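Local coordinates for phage-related conserved hypothetical protein, BB2244 (Bordetella bronchiseptica, PDB 2BDV) that is of unknown function but belongs to the SOS response associated peptidase (SRAP) family, and so may act on abasic-site DNA as relatives such as HMCES and YedK do, at residues 43-48 against 92-98; 76-82 against 188-192; 102-106 against 209-213. All blocks are in the same frame, centred on the assembly; numbering follows the deposited sequence.

Contact 1 (43-48 against 92-98); sequences LTMHRL and TGRILVP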
# COMPACT_ATOMS: atom_id res chain seq x y z
N LEU A 43 -9.04 0.81 -3.90
CA LEU A 43 -8.76 1.04 -5.31
C LEU A 43 -7.30 0.71 -5.56
O LEU A 43 -6.45 0.98 -4.70
CB LEU A 43 -8.99 2.50 -5.67
CG LEU A 43 -10.42 2.93 -5.93
CD1 LEU A 43 -10.50 4.45 -6.02
CD2 LEU A 43 -10.90 2.29 -7.23
N THR A 44 -7.01 0.13 -6.71
CA THR A 44 -5.63 -0.18 -7.09
C THR A 44 -5.50 0.05 -8.60
O THR A 44 -6.49 0.04 -9.33
CB THR A 44 -5.22 -1.67 -6.81
OG1 THR A 44 -5.75 -2.53 -7.82
CG2 THR A 44 -5.73 -2.13 -5.45
N MSE A 45 -4.27 0.26 -9.04
CA MSE A 45 -3.99 0.45 -10.45
C MSE A 45 -2.93 -0.58 -10.83
O MSE A 45 -1.99 -0.81 -10.08
CB MSE A 45 -3.51 1.87 -10.71
CG MSE A 45 -4.59 2.89 -10.40
SE MSE A 45 -4.20 4.68 -10.99
CE MSE A 45 -3.02 5.18 -9.57
N HIS A 46 -3.11 -1.20 -12.00
CA HIS A 46 -2.19 -2.25 -12.46
C HIS A 46 -2.39 -2.67 -13.92
O HIS A 46 -3.30 -2.21 -14.60
CB HIS A 46 -2.36 -3.49 -11.58
CG HIS A 46 -3.72 -4.12 -11.70
ND1 HIS A 46 -4.15 -4.75 -12.84
CD2 HIS A 46 -4.75 -4.18 -10.82
CE1 HIS A 46 -5.39 -5.19 -12.66
NE2 HIS A 46 -5.77 -4.85 -11.44
N ARG A 47 -1.52 -3.57 -14.36
CA ARG A 47 -1.57 -4.11 -15.71
C ARG A 47 -1.36 -5.62 -15.60
O ARG A 47 -0.57 -6.22 -16.33
CB ARG A 47 -0.46 -3.47 -16.56
CG ARG A 47 -0.54 -1.96 -16.55
CD ARG A 47 0.59 -1.33 -17.34
NE ARG A 47 0.55 -1.67 -18.76
CZ ARG A 47 1.50 -1.32 -19.62
NH1 ARG A 47 1.41 -1.67 -20.89
NH2 ARG A 47 2.55 -0.63 -19.20
N LEU A 48 -2.08 -6.23 -14.67
CA LEU A 48 -1.97 -7.67 -14.41
C LEU A 48 -2.59 -8.58 -15.45
O LEU A 48 -2.17 -9.72 -15.62
CB LEU A 48 -2.56 -7.99 -13.04
CG LEU A 48 -1.92 -7.23 -11.87
CD1 LEU A 48 -2.64 -7.58 -10.56
CD2 LEU A 48 -0.45 -7.57 -11.80
N THR A 92 5.25 -11.04 -11.53
CA THR A 92 3.94 -10.87 -12.19
C THR A 92 2.79 -10.31 -11.35
O THR A 92 1.67 -10.19 -11.85
CB THR A 92 3.50 -12.23 -12.75
OG1 THR A 92 3.26 -13.15 -11.67
CG2 THR A 92 4.60 -12.81 -13.62
N GLY A 93 3.04 -9.97 -10.09
CA GLY A 93 1.97 -9.43 -9.28
C GLY A 93 2.14 -7.99 -8.83
O GLY A 93 1.49 -7.56 -7.88
N ARG A 94 3.00 -7.23 -9.51
CA ARG A 94 3.25 -5.83 -9.15
C ARG A 94 2.08 -4.89 -9.43
O ARG A 94 1.60 -4.79 -10.56
CB ARG A 94 4.50 -5.31 -9.87
CG ARG A 94 5.79 -6.09 -9.58
CD ARG A 94 7.02 -5.36 -10.15
NE ARG A 94 6.94 -5.21 -11.60
CZ ARG A 94 7.47 -6.05 -12.49
NH1 ARG A 94 8.14 -7.12 -12.07
NH2 ARG A 94 7.32 -5.82 -13.78
N ILE A 95 1.62 -4.21 -8.39
CA ILE A 95 0.51 -3.27 -8.51
C ILE A 95 0.81 -1.99 -7.73
O ILE A 95 1.79 -1.91 -6.99
CB ILE A 95 -0.80 -3.86 -7.94
CG1 ILE A 95 -0.72 -3.95 -6.41
CG2 ILE A 95 -1.05 -5.25 -8.51
CD1 ILE A 95 -2.07 -4.10 -5.70
N LEU A 96 -0.05 -1.00 -7.91
CA LEU A 96 0.08 0.25 -7.20
C LEU A 96 -1.23 0.47 -6.45
O LEU A 96 -2.30 0.12 -6.93
CB LEU A 96 0.32 1.40 -8.18
CG LEU A 96 1.63 1.30 -8.96
CD1 LEU A 96 1.59 2.15 -10.21
CD2 LEU A 96 2.78 1.71 -8.05
N VAL A 97 -1.12 1.03 -5.24
CA VAL A 97 -2.28 1.33 -4.43
C VAL A 97 -2.28 2.83 -4.18
O VAL A 97 -1.48 3.34 -3.38
CB VAL A 97 -2.24 0.63 -3.05
CG1 VAL A 97 -3.46 1.04 -2.24
CG2 VAL A 97 -2.20 -0.88 -3.22
N PRO A 98 -3.17 3.57 -4.85
CA PRO A 98 -3.24 5.02 -4.67
C PRO A 98 -3.74 5.39 -3.27
O PRO A 98 -4.55 4.66 -2.68
CB PRO A 98 -4.19 5.45 -5.77
CG PRO A 98 -5.08 4.28 -5.94
CD PRO A 98 -4.12 3.13 -5.89
O HOH W 1 0.22 -10.81 -14.41
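M45 and L96 face each other as a single antiparallel hydrogen-bonded pair. The amide of M45 donates to O of L96 (2.9 Å), and N of L96 returns the bond to O of M45, also 2.9 Å. Strands 43-46 and 94-98 come within 4.7 Å, but at 141° they are far from exactly antiparallel, and beyond this bridge side-chain packing makes up much of the contact.

Among these side chains, L48 packs hard against I95, its CD1 only 3.5 Å from CG2 of I95. The same CD1 sits over the centre of one face of the H46 imidazole, which is tied down by a bond from L48 N to H46 ND1 (3.1 Å). I95 CD1 reaches the methyl side of T44, whose hydroxyl turns to O of A56. Beyond the bridge, the selenomethionine chain of M45 bends at chi3 (-79°), which lets CE lie 4.0 Å from CB of P98. Past the other end, a water donates to both L48 O and T92 O.

Y14 and L18 of helix 11-18 cover M45, L96 and P98. The arrangement is a single, isolated antiparallel bridge joining the hairpin 43-46/54-57 to edge strand 94-99 of the mixed sheet.

Contact 2 (76-82 against 188-192); sequences LETIERH and KEILR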
# COMPACT_ATOMS: atom_id res chain seq x y z
N LEU A 76 10.43 -4.73 2.45
CA LEU A 76 11.32 -4.37 1.36
C LEU A 76 12.52 -5.30 1.23
O LEU A 76 12.85 -5.76 0.14
CB LEU A 76 11.77 -2.92 1.55
CG LEU A 76 12.72 -2.31 0.53
CD1 LEU A 76 14.11 -2.90 0.72
CD2 LEU A 76 12.21 -2.56 -0.89
N GLU A 77 13.17 -5.59 2.35
CA GLU A 77 14.34 -6.44 2.31
C GLU A 77 14.06 -7.88 1.91
O GLU A 77 14.88 -8.50 1.23
CB GLU A 77 15.05 -6.43 3.66
CG GLU A 77 16.39 -7.09 3.59
CD GLU A 77 17.24 -6.75 4.78
OE1 GLU A 77 16.85 -7.11 5.91
OE2 GLU A 77 18.30 -6.11 4.57
N THR A 78 12.92 -8.42 2.33
CA THR A 78 12.59 -9.79 1.94
C THR A 78 12.40 -9.82 0.42
O THR A 78 12.74 -10.81 -0.23
CB THR A 78 11.32 -10.29 2.65
OG1 THR A 78 11.57 -10.39 4.05
CG2 THR A 78 10.92 -11.66 2.12
N ILE A 79 11.89 -8.73 -0.14
CA ILE A 79 11.70 -8.67 -1.58
C ILE A 79 13.07 -8.55 -2.27
O ILE A 79 13.29 -9.13 -3.33
CB ILE A 79 10.81 -7.46 -1.98
CG1 ILE A 79 9.47 -7.54 -1.24
CG2 ILE A 79 10.58 -7.44 -3.48
CD1 ILE A 79 8.56 -6.36 -1.48
N GLU A 80 13.98 -7.80 -1.65
CA GLU A 80 15.32 -7.62 -2.19
C GLU A 80 16.12 -8.93 -2.17
O GLU A 80 16.79 -9.28 -3.14
CB GLU A 80 16.09 -6.55 -1.40
CG GLU A 80 15.53 -5.14 -1.50
CD GLU A 80 15.35 -4.70 -2.94
OE1 GLU A 80 16.27 -4.93 -3.75
OE2 GLU A 80 14.30 -4.11 -3.26
N ARG A 81 16.04 -9.64 -1.04
CA ARG A 81 16.75 -10.91 -0.87
C ARG A 81 15.98 -12.02 -1.60
O ARG A 81 16.33 -13.20 -1.50
CB ARG A 81 16.86 -11.27 0.62
CG ARG A 81 17.23 -10.10 1.54
CD ARG A 81 18.66 -9.61 1.34
NE ARG A 81 18.87 -8.30 1.95
CZ ARG A 81 20.06 -7.73 2.12
NH1 ARG A 81 21.16 -8.36 1.73
NH2 ARG A 81 20.15 -6.53 2.67
N HIS A 82 14.93 -11.62 -2.31
CA HIS A 82 14.09 -12.55 -3.06
C HIS A 82 13.62 -13.68 -2.15
O HIS A 82 13.86 -14.86 -2.42
CB HIS A 82 14.86 -13.11 -4.26
CG HIS A 82 13.98 -13.62 -5.36
ND1 HIS A 82 13.86 -14.96 -5.66
CD2 HIS A 82 13.17 -12.97 -6.22
CE1 HIS A 82 13.02 -15.11 -6.67
NE2 HIS A 82 12.58 -13.92 -7.03
N LYS A 188 13.23 -4.55 -8.37
CA LYS A 188 13.85 -4.46 -7.06
C LYS A 188 14.56 -3.12 -6.85
O LYS A 188 14.47 -2.54 -5.78
CB LYS A 188 14.80 -5.64 -6.87
CG LYS A 188 14.05 -6.94 -6.65
CD LYS A 188 14.94 -8.15 -6.81
CE LYS A 188 14.17 -9.43 -6.64
NZ LYS A 188 14.98 -10.60 -7.10
N GLU A 189 15.25 -2.62 -7.88
CA GLU A 189 15.94 -1.34 -7.78
C GLU A 189 14.95 -0.20 -7.50
O GLU A 189 15.16 0.62 -6.60
CB GLU A 189 16.71 -1.03 -9.07
CG GLU A 189 18.00 -1.84 -9.26
CD GLU A 189 18.66 -1.56 -10.60
OE1 GLU A 189 19.82 -2.00 -10.81
OE2 GLU A 189 18.02 -0.90 -11.45
N ILE A 190 13.88 -0.16 -8.29
CA ILE A 190 12.86 0.88 -8.16
C ILE A 190 12.33 0.95 -6.73
O ILE A 190 12.14 2.04 -6.18
CB ILE A 190 11.67 0.59 -9.11
CG1 ILE A 190 12.13 0.69 -10.56
CG2 ILE A 190 10.54 1.58 -8.86
CD1 ILE A 190 11.03 0.43 -11.57
N LEU A 191 12.13 -0.21 -6.13
CA LEU A 191 11.60 -0.31 -4.79
C LEU A 191 12.32 0.53 -3.74
O LEU A 191 11.70 0.95 -2.77
CB LEU A 191 11.58 -1.76 -4.36
CG LEU A 191 10.24 -2.25 -3.81
CD1 LEU A 191 9.06 -1.64 -4.58
CD2 LEU A 191 10.23 -3.75 -3.90
N ARG A 192 13.61 0.77 -3.92
CA ARG A 192 14.33 1.57 -2.94
C ARG A 192 14.42 3.05 -3.30
O ARG A 192 15.14 3.81 -2.66
CB ARG A 192 15.74 1.01 -2.70
CG ARG A 192 16.51 0.66 -3.95
CD ARG A 192 17.91 0.20 -3.58
NE ARG A 192 17.92 -0.64 -2.37
CZ ARG A 192 17.27 -1.80 -2.25
NH1 ARG A 192 16.55 -2.27 -3.26
NH2 ARG A 192 17.36 -2.50 -1.12
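K188 gives up the most surface here, followed by E80 and L191, and each meets a different set of partners. The side chain of K188 runs extended beyond CG along the C-terminal turn of helix 76-80. Its CE comes 3.4 Å from the carbonyl O of I79, and NZ ends 3.1 Å from CD2 of the H82 ring, approached obliquely. H82, at positive phi (52°), closes the helix in a Schellman motif, and the extended lysine brings its ammonium beside this end.

The E80 and K188 chains run alongside in opposite senses. A bend at chi2 (-53°) folds the carboxylate of E80 across to R192, where OE1 lies 2.7 Å from NH1 of R192, a salt bridge whose detail is doubtful because NH1 is modelled too close to the carboxylate.

L191 supplies the apolar part. L76 CD2 meets its CG at 3.5 Å, while I79 CG2 touches CD2 of L191 at 3.7 Å, the isoleucine lying nearly perpendicular to the leucine. V150 of strand 147-151 lies against both I79 and L191.

The chemistry thus grades from leucine and isoleucine over the sheet to charged groups farther out, where the lysine ammonium probably interacts favourably with the negative end of the helix 76-80 dipole.

Contact 3 (102-106 against 209-213); sequences WYEWK and VGSSK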
# COMPACT_ATOMS: atom_id res chain seq x y z
N TRP A 102 -1.84 8.01 4.94
CA TRP A 102 -2.02 6.81 5.75
C TRP A 102 -1.95 7.16 7.24
O TRP A 102 -1.59 8.29 7.60
CB TRP A 102 -0.96 5.75 5.38
CG TRP A 102 0.47 6.07 5.81
CD1 TRP A 102 1.09 5.64 6.95
CD2 TRP A 102 1.41 6.90 5.12
NE1 TRP A 102 2.37 6.15 7.01
CE2 TRP A 102 2.59 6.93 5.90
CE3 TRP A 102 1.38 7.62 3.92
CZ2 TRP A 102 3.73 7.65 5.52
CZ3 TRP A 102 2.51 8.34 3.54
CH2 TRP A 102 3.67 8.35 4.35
N TYR A 103 -2.30 6.21 8.09
CA TYR A 103 -2.28 6.46 9.52
C TYR A 103 -1.29 5.60 10.28
O TYR A 103 -1.05 4.45 9.94
CB TYR A 103 -3.66 6.23 10.12
CG TYR A 103 -4.79 6.97 9.45
CD1 TYR A 103 -5.39 6.47 8.30
CD2 TYR A 103 -5.28 8.16 9.99
CE1 TYR A 103 -6.46 7.12 7.70
CE2 TYR A 103 -6.34 8.82 9.40
CZ TYR A 103 -6.93 8.30 8.26
OH TYR A 103 -7.99 8.96 7.69
N GLU A 104 -0.72 6.18 11.34
CA GLU A 104 0.20 5.49 12.23
C GLU A 104 -0.18 5.95 13.65
O GLU A 104 -0.48 7.12 13.87
CB GLU A 104 1.66 5.88 11.96
CG GLU A 104 2.19 5.47 10.60
CD GLU A 104 3.61 5.93 10.37
OE1 GLU A 104 4.11 5.80 9.24
OE2 GLU A 104 4.23 6.41 11.34
N TRP A 105 -0.16 5.02 14.59
CA TRP A 105 -0.50 5.32 15.97
C TRP A 105 0.76 5.48 16.82
O TRP A 105 1.64 4.62 16.82
CB TRP A 105 -1.39 4.22 16.54
CG TRP A 105 -2.80 4.26 16.01
CD1 TRP A 105 -3.93 4.66 16.68
CD2 TRP A 105 -3.23 3.90 14.69
NE1 TRP A 105 -5.03 4.56 15.86
CE2 TRP A 105 -4.63 4.10 14.64
CE3 TRP A 105 -2.56 3.42 13.55
CZ2 TRP A 105 -5.38 3.85 13.48
CZ3 TRP A 105 -3.31 3.17 12.40
CH2 TRP A 105 -4.70 3.38 12.38
N LYS A 106 0.83 6.60 17.52
CA LYS A 106 1.97 6.91 18.37
C LYS A 106 1.70 6.47 19.80
O LYS A 106 0.81 6.99 20.45
CB LYS A 106 2.25 8.41 18.33
CG LYS A 106 3.46 8.87 19.11
CD LYS A 106 4.74 8.27 18.55
CE LYS A 106 5.98 8.91 19.17
NZ LYS A 106 6.10 10.37 18.87
N VAL A 209 -10.67 7.17 14.95
CA VAL A 209 -10.24 6.38 13.79
C VAL A 209 -9.76 5.01 14.24
O VAL A 209 -9.58 4.11 13.42
CB VAL A 209 -9.10 7.08 13.04
CG1 VAL A 209 -9.60 8.38 12.44
CG2 VAL A 209 -7.94 7.35 13.98
N GLY A 210 -9.55 4.86 15.54
CA GLY A 210 -9.09 3.60 16.08
C GLY A 210 -8.13 3.78 17.25
O GLY A 210 -7.51 4.84 17.39
N SER A 211 -8.01 2.75 18.08
CA SER A 211 -7.13 2.77 19.24
C SER A 211 -5.72 2.30 18.88
O SER A 211 -4.74 2.71 19.51
CB SER A 211 -7.69 1.88 20.35
OG SER A 211 -8.93 2.37 20.83
N SER A 212 -5.63 1.44 17.87
CA SER A 212 -4.35 0.91 17.41
C SER A 212 -4.38 0.62 15.91
O SER A 212 -5.44 0.70 15.29
CB SER A 212 -4.00 -0.38 18.17
OG SER A 212 -3.80 -0.14 19.55
N LYS A 213 -3.22 0.29 15.34
CA LYS A 213 -3.12 -0.01 13.91
C LYS A 213 -4.09 -1.13 13.54
O LYS A 213 -4.70 -1.11 12.47
CB LYS A 213 -1.68 -0.44 13.54
CG LYS A 213 -1.49 -0.77 12.06
CD LYS A 213 -0.04 -1.10 11.68
CE LYS A 213 0.41 -2.48 12.16
NZ LYS A 213 0.56 -2.57 13.63
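W105, on strand 102-106, is wrapped by the irregular segment 209-213, which forms no beta bridge with the strand and comes nearest at S212, its CA 6.0 Å from that of W105. The indole of W105 accounts for most of the contact and is met both at an edge and over a face.

At the edge, NE1 donates to the carbonyl O of G210, 2.9 Å away, with an N-H...O angle of 153°. The acceptor lies in the plane of the indole, yet the donor stands well above the carbonyl plane, 73° out of it, so the bond does not use a lone-pair direction of G210 O. The backbone of G210 itself adopts angles (phi 144°) suited to a residue without a side chain.

Over one face runs the peptide between S212 and K213. The carbonyl carbon of S212 sits above the middle of the indole, and CA of K213 makes a CH-pi contact, 3.8 Å from the centroid of the six-membered ring of W105. With CG of W105 anti to the carbonyl carbon, the ring is turned so that one face lies against S212 and K213. K213 adds its CB at 4.0 Å from CE3 of W105.

V209 makes looser apolar contacts, with CG2 4.4 Å from CZ2 of W105 and CG1 4.5 Å from CE2 of Y103. The phenol OH of Y103 bonds to O of Y34. R4 binds O of V209 and also packs on Y103 and W105, while P118 of the adjacent strand touches W105 and V209.

Residues 210-213 are poorly ordered. The whole is a C-terminal loop folded over a tryptophan of the antiparallel sheet 5-7/101-107/116-123/201-204.

The three contacts are spread through one SRAP-family chain. Contacts 1 and 2 have centres 17 Å apart and are separated by about 7 Å between nearest atoms; contact 3 lies about 25 Å from the centre of contact 1 and 26 Å from that of contact 2. Contacts 1 and 3 sit on opposite sides of the chain's centre, yet strand 94-99 leads almost directly into 101-107, passing from the mixed sheet to the antiparallel one. Along the sequence, contact 2 crosses both others, whereas contact 1 closes before contact 3 opens. Contact 1 thus joins the hairpin to the mixed sheet, contact 2 pairs two helices lying over that sheet, and contact 3 lays the C-terminal loop on the antiparallel sheet.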